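Local atomic coordinates of lipase (PDB entry 1LGY), a protein that hydrolyses the ester bonds of triglycerides and their partial glycerides, with a strong preference for the 1 and 3 positions. Residues V7-T11 / A12-E16; S247-P250 / F251-I254; P163-P167 / K168-I172; P210-F214 / G215-P219. One frame throughout, in Å; residues are numbered along the deposited sequence.

Interaction 1 (V7-T11 / A12-E16)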
# COMPACT_ATOMS: atom_id res chain seq x y z
N VAL A 7 13.55 -8.78 -14.68
CA VAL A 7 13.90 -10.09 -14.16
C VAL A 7 12.70 -10.92 -13.77
O VAL A 7 11.59 -10.42 -13.72
CB VAL A 7 14.80 -10.01 -12.92
CG1 VAL A 7 16.11 -9.27 -13.20
CG2 VAL A 7 14.04 -9.30 -11.84
N ALA A 8 12.88 -12.22 -13.58
CA ALA A 8 11.80 -13.01 -13.03
C ALA A 8 12.03 -12.98 -11.54
O ALA A 8 13.14 -12.70 -11.07
CB ALA A 8 11.88 -14.42 -13.50
N ALA A 9 10.98 -13.25 -10.74
CA ALA A 9 11.12 -13.20 -9.31
C ALA A 9 11.46 -14.56 -8.74
O ALA A 9 10.99 -15.63 -9.14
CB ALA A 9 9.84 -12.71 -8.67
N THR A 10 12.40 -14.45 -7.82
CA THR A 10 12.94 -15.56 -7.08
C THR A 10 11.81 -16.00 -6.19
O THR A 10 11.06 -15.15 -5.71
CB THR A 10 14.18 -14.98 -6.35
OG1 THR A 10 15.06 -16.06 -6.17
CG2 THR A 10 13.94 -14.45 -5.00
N THR A 11 11.64 -17.29 -5.91
CA THR A 11 10.44 -17.69 -5.18
C THR A 11 10.43 -17.04 -3.80
O THR A 11 9.39 -16.69 -3.25
CB THR A 11 10.40 -19.23 -5.12
OG1 THR A 11 11.29 -19.66 -4.11
CG2 THR A 11 10.86 -19.89 -6.43
N ALA A 12 11.61 -16.75 -3.28
CA ALA A 12 11.81 -16.07 -2.00
C ALA A 12 11.13 -14.72 -1.91
O ALA A 12 10.62 -14.39 -0.82
CB ALA A 12 13.28 -15.88 -1.79
N GLN A 13 11.14 -14.03 -3.07
CA GLN A 13 10.48 -12.76 -3.32
C GLN A 13 9.02 -12.99 -3.58
O GLN A 13 8.20 -12.14 -3.25
CB GLN A 13 10.95 -12.02 -4.55
CG GLN A 13 12.36 -11.54 -4.46
CD GLN A 13 12.96 -11.04 -5.77
OE1 GLN A 13 13.66 -10.03 -5.80
NE2 GLN A 13 12.77 -11.71 -6.90
N ILE A 14 8.63 -14.10 -4.19
CA ILE A 14 7.21 -14.34 -4.39
C ILE A 14 6.52 -14.66 -3.08
O ILE A 14 5.35 -14.37 -2.87
CB ILE A 14 7.03 -15.47 -5.35
CG1 ILE A 14 7.87 -15.19 -6.59
CG2 ILE A 14 5.57 -15.61 -5.74
CD1 ILE A 14 7.84 -16.29 -7.65
N GLN A 15 7.29 -15.21 -2.17
CA GLN A 15 6.83 -15.51 -0.85
C GLN A 15 6.69 -14.26 -0.05
O GLN A 15 5.74 -14.12 0.71
CB GLN A 15 7.80 -16.42 -0.14
CG GLN A 15 7.40 -17.85 -0.40
CD GLN A 15 8.58 -18.78 -0.63
OE1 GLN A 15 9.30 -19.17 0.30
NE2 GLN A 15 8.79 -19.16 -1.90
N GLU A 16 7.65 -13.35 -0.23
CA GLU A 16 7.61 -12.11 0.51
C GLU A 16 6.45 -11.27 0.06
O GLU A 16 5.72 -10.76 0.89
CB GLU A 16 8.85 -11.29 0.31
CG GLU A 16 9.37 -10.75 1.64
CD GLU A 16 10.05 -9.36 1.59
OE1 GLU A 16 10.59 -8.96 0.54
OE2 GLU A 16 10.02 -8.69 2.64
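Thr-10, Thr-11 and Gln-13 make most of this local contact, where an extended chain turns into a helix. The methyl CG2 of Thr-10 touches the aliphatic part of Gln-13, lying 3.4 Å from CG of that residue. The two side chains cross at about a right angle. CB of Ala-12 packs against the same methyl, 3.6 Å from Thr-10 CG2. The first torsion of Thr-10 (chi1 -152°) swings OG1 away from the backbone N and leaves the methyl facing the start of the helix. The hydroxyl makes no capping bond. Gln-13 runs extended beyond CG, back towards the strand, and ends beside Ala-9 and Thr-10.

Thr-10 occupies the N-cap position of helix 11-26, which follows strand 6-8, an edge strand of the large mixed sheet of this alpha/beta hydrolase. The first turn is closed by backbone bonds. The carbonyl O of Thr-10 accepts two, from Ile-14 N at 3.1 Å in the carbonyl plane and from Gln-13 N at 2.9 Å well above that plane. One residue further on, Gln-15 N bonds to Thr-11 O at 2.8 Å. The side chains of Thr-11 and Gln-15 lie side by side and point the same way, with Thr-11 CB 3.6 Å from Gln-15 NE2. Ile-14 is buried beneath the first turn, with its CG1 3.8 Å from Ala-9 CB. Strand 231-235 borders the contact: Val-7 and Ala-9 bond to Ile-234 and Val-232 through their backbones, and the side chains of Ala-9 and Gln-13 touch Ile-234.

Interaction 2 (S247-P250 / F251-I254)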
# COMPACT_ATOMS: atom_id res chain seq x y z
N SER A 247 2.03 -2.55 -20.30
CA SER A 247 2.04 -3.13 -21.62
C SER A 247 0.71 -3.76 -21.99
O SER A 247 0.36 -3.85 -23.17
CB SER A 247 3.17 -4.19 -21.71
OG SER A 247 3.07 -5.24 -20.75
N ILE A 248 -0.07 -4.20 -20.99
CA ILE A 248 -1.37 -4.76 -21.29
C ILE A 248 -2.46 -3.73 -21.52
O ILE A 248 -3.49 -4.06 -22.08
CB ILE A 248 -1.79 -5.73 -20.18
CG1 ILE A 248 -1.88 -5.22 -18.76
CG2 ILE A 248 -0.77 -6.78 -20.31
CD1 ILE A 248 -3.24 -4.65 -18.34
N VAL A 249 -2.27 -2.47 -21.11
CA VAL A 249 -3.27 -1.41 -21.32
C VAL A 249 -3.62 -1.26 -22.80
O VAL A 249 -2.68 -1.40 -23.59
CB VAL A 249 -2.62 -0.15 -20.69
CG1 VAL A 249 -3.23 1.18 -21.17
CG2 VAL A 249 -2.85 -0.27 -19.18
N PRO A 250 -4.85 -1.02 -23.33
CA PRO A 250 -6.12 -0.85 -22.63
C PRO A 250 -6.86 -2.11 -22.20
O PRO A 250 -7.97 -1.99 -21.71
CB PRO A 250 -6.95 -0.02 -23.58
CG PRO A 250 -5.96 0.47 -24.58
CD PRO A 250 -5.08 -0.73 -24.74
N PHE A 251 -6.25 -3.30 -22.34
CA PHE A 251 -6.90 -4.59 -22.03
C PHE A 251 -6.67 -4.78 -20.54
O PHE A 251 -5.74 -5.46 -20.07
CB PHE A 251 -6.25 -5.74 -22.84
CG PHE A 251 -5.75 -5.30 -24.22
CD1 PHE A 251 -6.57 -4.51 -25.07
CD2 PHE A 251 -4.44 -5.62 -24.60
CE1 PHE A 251 -6.05 -4.05 -26.27
CE2 PHE A 251 -3.94 -5.15 -25.82
CZ PHE A 251 -4.74 -4.36 -26.65
N THR A 252 -7.61 -4.11 -19.86
CA THR A 252 -7.58 -3.91 -18.42
C THR A 252 -8.90 -4.41 -17.83
O THR A 252 -9.92 -4.46 -18.53
CB THR A 252 -7.26 -2.38 -18.34
OG1 THR A 252 -5.95 -2.22 -17.81
CG2 THR A 252 -8.30 -1.65 -17.59
N SER A 253 -8.89 -4.73 -16.51
CA SER A 253 -9.98 -5.43 -15.84
C SER A 253 -10.11 -5.16 -14.37
O SER A 253 -9.12 -5.20 -13.66
CB SER A 253 -9.78 -6.94 -16.04
OG SER A 253 -10.71 -7.68 -15.26
N ILE A 254 -11.29 -4.94 -13.82
CA ILE A 254 -11.39 -4.71 -12.38
C ILE A 254 -11.36 -6.02 -11.63
O ILE A 254 -11.06 -6.06 -10.44
CB ILE A 254 -12.68 -3.91 -12.03
CG1 ILE A 254 -12.69 -3.57 -10.56
CG2 ILE A 254 -13.92 -4.70 -12.44
CD1 ILE A 254 -11.71 -2.45 -10.16
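Phe-251 folds back over the tight turn that leads into it. Its CB lies 3.3 Å from the carbonyl O of Ile-248. At CG the ring begins, and from there its two ortho-meta arms meet different neighbours. CD2 comes within 3.1 Å of Ile-248 O, and CE2 runs on past the same oxygen. On the other arm CE1 lies 3.8 Å from Pro-250 CD. CZ, at the tip, is also near that carbon. Pro-250 CD thus sits over one face of the ring, towards its rim, in a CH-pi contact 4.2 Å from the centroid.

The peptide bond before Pro-250 is cis. The backbone angles and the bond from Phe-251 N to Ile-248 O (2.9 Å) fit a type VIa beta turn. Phe-251 is itself the centre of an inverse gamma turn, closed by a weak bond from Thr-252 N to Pro-250 O. Its own carbonyl O is held by Arg-203 NH1, next in sequence to the catalytic Asp-204. The side chain of Thr-252 comes to about 7 Å from that of Asp-204.

Thr-252 OG1 is buried against carbon, 3.7 Å from Ile-248 CD1 and near Val-249 CG2, and has no polar partner in the model. The turn is shaped by the cis peptide and two backbone bonds, one of them weak, while its side chains add dispersion and a CH-pi contact.

Interaction 3 (P163-P167 / K168-I172)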
# COMPACT_ATOMS: atom_id res chain seq x y z
N PRO A 163 12.20 11.17 13.21
CA PRO A 163 13.65 11.02 13.07
C PRO A 163 14.14 9.61 13.08
O PRO A 163 15.03 9.28 12.30
CB PRO A 163 14.28 11.78 14.21
CG PRO A 163 13.16 12.72 14.67
CD PRO A 163 11.91 11.84 14.49
N ARG A 164 13.57 8.76 13.93
CA ARG A 164 13.98 7.36 14.03
C ARG A 164 13.68 6.46 12.86
O ARG A 164 14.18 5.34 12.84
CB ARG A 164 13.35 6.73 15.23
CG ARG A 164 13.83 7.36 16.55
CD ARG A 164 12.92 6.95 17.72
NE ARG A 164 11.67 7.68 17.71
CZ ARG A 164 10.66 7.40 18.52
NH1 ARG A 164 10.71 6.42 19.42
NH2 ARG A 164 9.54 8.10 18.39
N LEU A 165 12.85 6.85 11.88
CA LEU A 165 12.53 6.02 10.72
C LEU A 165 13.32 6.51 9.51
O LEU A 165 13.56 7.70 9.25
CB LEU A 165 11.04 6.06 10.42
CG LEU A 165 9.96 5.04 10.98
CD1 LEU A 165 10.53 3.85 11.67
CD2 LEU A 165 9.23 5.68 12.06
N SER A 166 13.86 5.47 8.86
CA SER A 166 14.72 5.64 7.70
C SER A 166 14.75 4.36 6.86
O SER A 166 14.04 3.40 7.19
CB SER A 166 16.10 6.03 8.25
OG SER A 166 16.97 4.92 8.48
N PRO A 167 15.52 4.19 5.77
CA PRO A 167 15.50 2.98 5.00
C PRO A 167 15.89 1.75 5.74
O PRO A 167 15.84 0.70 5.13
CB PRO A 167 16.40 3.25 3.85
CG PRO A 167 16.24 4.72 3.60
CD PRO A 167 16.24 5.22 5.02
N LYS A 168 16.29 1.82 7.01
CA LYS A 168 16.71 0.65 7.80
C LYS A 168 15.55 -0.01 8.49
O LYS A 168 15.49 -1.22 8.72
CB LYS A 168 17.75 1.01 8.91
CG LYS A 168 19.15 1.44 8.42
CD LYS A 168 19.94 2.18 9.52
CE LYS A 168 20.37 1.32 10.68
NZ LYS A 168 21.22 2.18 11.48
N ASN A 169 14.56 0.77 8.82
CA ASN A 169 13.45 0.18 9.50
C ASN A 169 12.13 0.70 8.98
O ASN A 169 11.12 0.56 9.67
CB ASN A 169 13.72 0.49 10.94
CG ASN A 169 13.68 1.95 11.27
OD1 ASN A 169 13.59 2.31 12.45
ND2 ASN A 169 13.71 2.85 10.31
N LEU A 170 12.10 1.37 7.83
CA LEU A 170 10.81 1.70 7.25
C LEU A 170 10.81 1.04 5.88
O LEU A 170 11.73 1.16 5.07
CB LEU A 170 10.59 3.18 7.07
CG LEU A 170 9.23 3.60 6.52
CD1 LEU A 170 8.08 3.15 7.40
CD2 LEU A 170 9.21 5.10 6.45
N SER A 171 9.75 0.26 5.69
CA SER A 171 9.49 -0.42 4.44
C SER A 171 8.06 -0.16 3.96
O SER A 171 7.22 0.09 4.81
CB SER A 171 9.71 -1.87 4.69
OG SER A 171 10.75 -2.18 3.80
N ILE A 172 7.67 -0.22 2.68
CA ILE A 172 6.31 0.08 2.23
C ILE A 172 5.97 -0.99 1.22
O ILE A 172 6.79 -1.19 0.33
CB ILE A 172 6.12 1.41 1.44
CG1 ILE A 172 6.45 2.63 2.23
CG2 ILE A 172 4.63 1.58 1.12
CD1 ILE A 172 6.64 3.84 1.33
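Leu-165 and Asn-169 cross at about a right angle. The branch CD1 of Leu-165 does the touching, 3.7 Å from CG of Asn-169, so a methyl rests against the flat amide. Asn-169 holds its CG between the backbone N and the carbonyl carbon (chi1 65°). This folds the amide back towards the backbone of Arg-164 and Ser-166. Leu-170 points its CB towards the preceding segment and meets Leu-165 loosely, with 4.4 Å between Leu-170 CB and Leu-165 CG.

The turn belongs to a beta-alpha-beta crossover: helix 146-161 lies between the parallel neighbours 138-144 and 170-175, and residues 163-169 lead from the helix into the second strand. Val-139 of the first strand packs on both leucines. Leu-158 of the helix touches Leu-170.

The carbonyl O of Ser-166 takes two backbone bonds. Leu-170 N approaches at 2.9 Å, nearly end-on to the C=O. Asn-169 N, at 3.1 Å, stands above the carbonyl plane and closes a beta turn through Pro-167 and Lys-168. Ser-166 OG accepts a weak but straight bond from Lys-168 N at 3.5 Å, in the manner of an ST turn.

Interaction 4 (P210-F214 / G215-P219)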
# COMPACT_ATOMS: atom_id res chain seq x y z
N PRO A 210 -5.05 7.27 -11.41
CA PRO A 210 -5.24 8.29 -12.44
C PRO A 210 -4.28 8.15 -13.61
O PRO A 210 -3.16 7.71 -13.38
CB PRO A 210 -5.06 9.53 -11.66
CG PRO A 210 -5.50 9.18 -10.27
CD PRO A 210 -4.76 7.91 -10.13
N PRO A 211 -4.56 8.39 -14.88
CA PRO A 211 -3.62 8.02 -15.95
C PRO A 211 -2.42 8.97 -16.18
O PRO A 211 -2.32 10.06 -15.58
CB PRO A 211 -4.55 7.83 -17.16
CG PRO A 211 -5.83 8.60 -16.86
CD PRO A 211 -5.93 8.66 -15.35
N GLN A 212 -1.41 8.54 -16.95
CA GLN A 212 -0.28 9.45 -17.20
C GLN A 212 -0.67 10.66 -18.04
O GLN A 212 0.00 11.69 -17.99
CB GLN A 212 0.84 8.76 -17.91
CG GLN A 212 1.36 7.67 -17.02
CD GLN A 212 2.76 7.16 -17.31
OE1 GLN A 212 3.38 6.51 -16.46
NE2 GLN A 212 3.32 7.41 -18.48
N SER A 213 -1.77 10.61 -18.82
CA SER A 213 -2.15 11.77 -19.58
C SER A 213 -2.51 12.92 -18.66
O SER A 213 -2.19 14.05 -19.00
CB SER A 213 -3.29 11.41 -20.51
OG SER A 213 -4.44 11.02 -19.82
N PHE A 214 -3.02 12.64 -17.46
CA PHE A 214 -3.32 13.66 -16.46
C PHE A 214 -2.19 14.16 -15.58
O PHE A 214 -2.38 15.02 -14.71
CB PHE A 214 -4.44 13.16 -15.55
CG PHE A 214 -5.81 13.31 -16.20
CD1 PHE A 214 -6.20 12.42 -17.20
CD2 PHE A 214 -6.64 14.37 -15.81
CE1 PHE A 214 -7.45 12.61 -17.82
CE2 PHE A 214 -7.89 14.55 -16.44
CZ PHE A 214 -8.29 13.67 -17.44
N GLY A 215 -1.03 13.56 -15.79
CA GLY A 215 0.23 13.96 -15.19
C GLY A 215 0.69 13.08 -14.04
O GLY A 215 1.62 13.44 -13.31
N PHE A 216 0.10 11.92 -13.80
CA PHE A 216 0.44 11.10 -12.64
C PHE A 216 1.50 10.08 -12.93
O PHE A 216 1.49 9.57 -14.05
CB PHE A 216 -0.80 10.38 -12.16
CG PHE A 216 -1.77 11.27 -11.40
CD1 PHE A 216 -2.74 12.01 -12.07
CD2 PHE A 216 -1.75 11.27 -10.01
CE1 PHE A 216 -3.69 12.72 -11.35
CE2 PHE A 216 -2.72 11.98 -9.29
CZ PHE A 216 -3.69 12.70 -9.97
N LEU A 217 2.41 9.77 -11.98
CA LEU A 217 3.48 8.79 -12.21
C LEU A 217 3.78 7.98 -10.94
O LEU A 217 3.67 8.52 -9.85
CB LEU A 217 4.73 9.50 -12.65
CG LEU A 217 5.96 8.65 -13.02
CD1 LEU A 217 5.82 7.92 -14.37
CD2 LEU A 217 7.12 9.57 -13.05
N HIS A 218 4.07 6.69 -11.08
CA HIS A 218 4.29 5.78 -9.97
C HIS A 218 5.78 5.66 -9.65
O HIS A 218 6.53 5.40 -10.59
CB HIS A 218 3.92 4.36 -10.26
CG HIS A 218 2.52 3.82 -10.06
ND1 HIS A 218 1.83 3.76 -8.97
CD2 HIS A 218 1.82 3.16 -11.04
CE1 HIS A 218 0.74 3.09 -9.23
NE2 HIS A 218 0.76 2.73 -10.48
N PRO A 219 6.29 5.77 -8.41
CA PRO A 219 7.65 5.42 -8.01
C PRO A 219 7.66 3.96 -7.60
O PRO A 219 6.64 3.27 -7.74
CB PRO A 219 7.91 6.37 -6.89
CG PRO A 219 6.60 6.27 -6.16
CD PRO A 219 5.63 6.46 -7.31
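Pro-210 lies over one face of the Phe-216 ring. Its CB is 3.5 Å from the ring centroid and 17° off the normal, a close CH-pi contact. CG of the proline continues across the face, 4.0 Å from Phe-216 CZ. Phe-214 adds its CB, 4.0 Å from Phe-216 CD1. The carbonyl O of Pro-211 lies at the ring edge, near its plane. Phe-216 CG is anti to its own carbonyl carbon (chi1 -76°), which carries the ring back beneath the turn to Pro-210. On another side of the turn, Gln-212 CG packs 3.5 Å from Phe-216 O.

The backbone between these residues brings them together. A cis peptide leads into Pro-210, whose ring then lies on Phe-216. Gly-215 N bonds to Gln-212 O at 3.1 Å, with the donor well above the carbonyl plane, closing a type I beta turn through Ser-213 and Phe-214. Gly-215 then takes a positive phi (104°), a shape natural to glycine, and turns the chain back.

Further out, the Phe-216 ring stacks with Phe-97, and Phe-214 meets Phe-95 edge to face. Arg-179 NH1 bonds to Pro-210 O. The side chain of Pro-210 is about 11 Å from that of the nucleophile Ser-145. Proline C-H groups against an aromatic face imply a contact held by dispersion, probably helped by weak electrostatic attraction to the ring electrons.

How the interactions relate
Along the chain the order is interaction 1, 3, 4, then 2. All are local contacts, and none touches another. Interactions 1 and 3 both reach the large mixed sheet, one at the edge strand 6-8 and one at the inner strand 170-175; their centres are 23 Å apart. Interactions 4 and 2 lie in loops on the same side of the chain's centre, with centres 15 Å apart. The first loop joins strands 196-201 and 221-227; the second follows strand 231-235. Interactions 2 and 3 lie on opposite sides of the chain's centre, their centres 34 Å apart. Interactions 1 and 3 thus join sheet to helix away from the annotated sites; 2 and 4 lie closer to the catalytic residues.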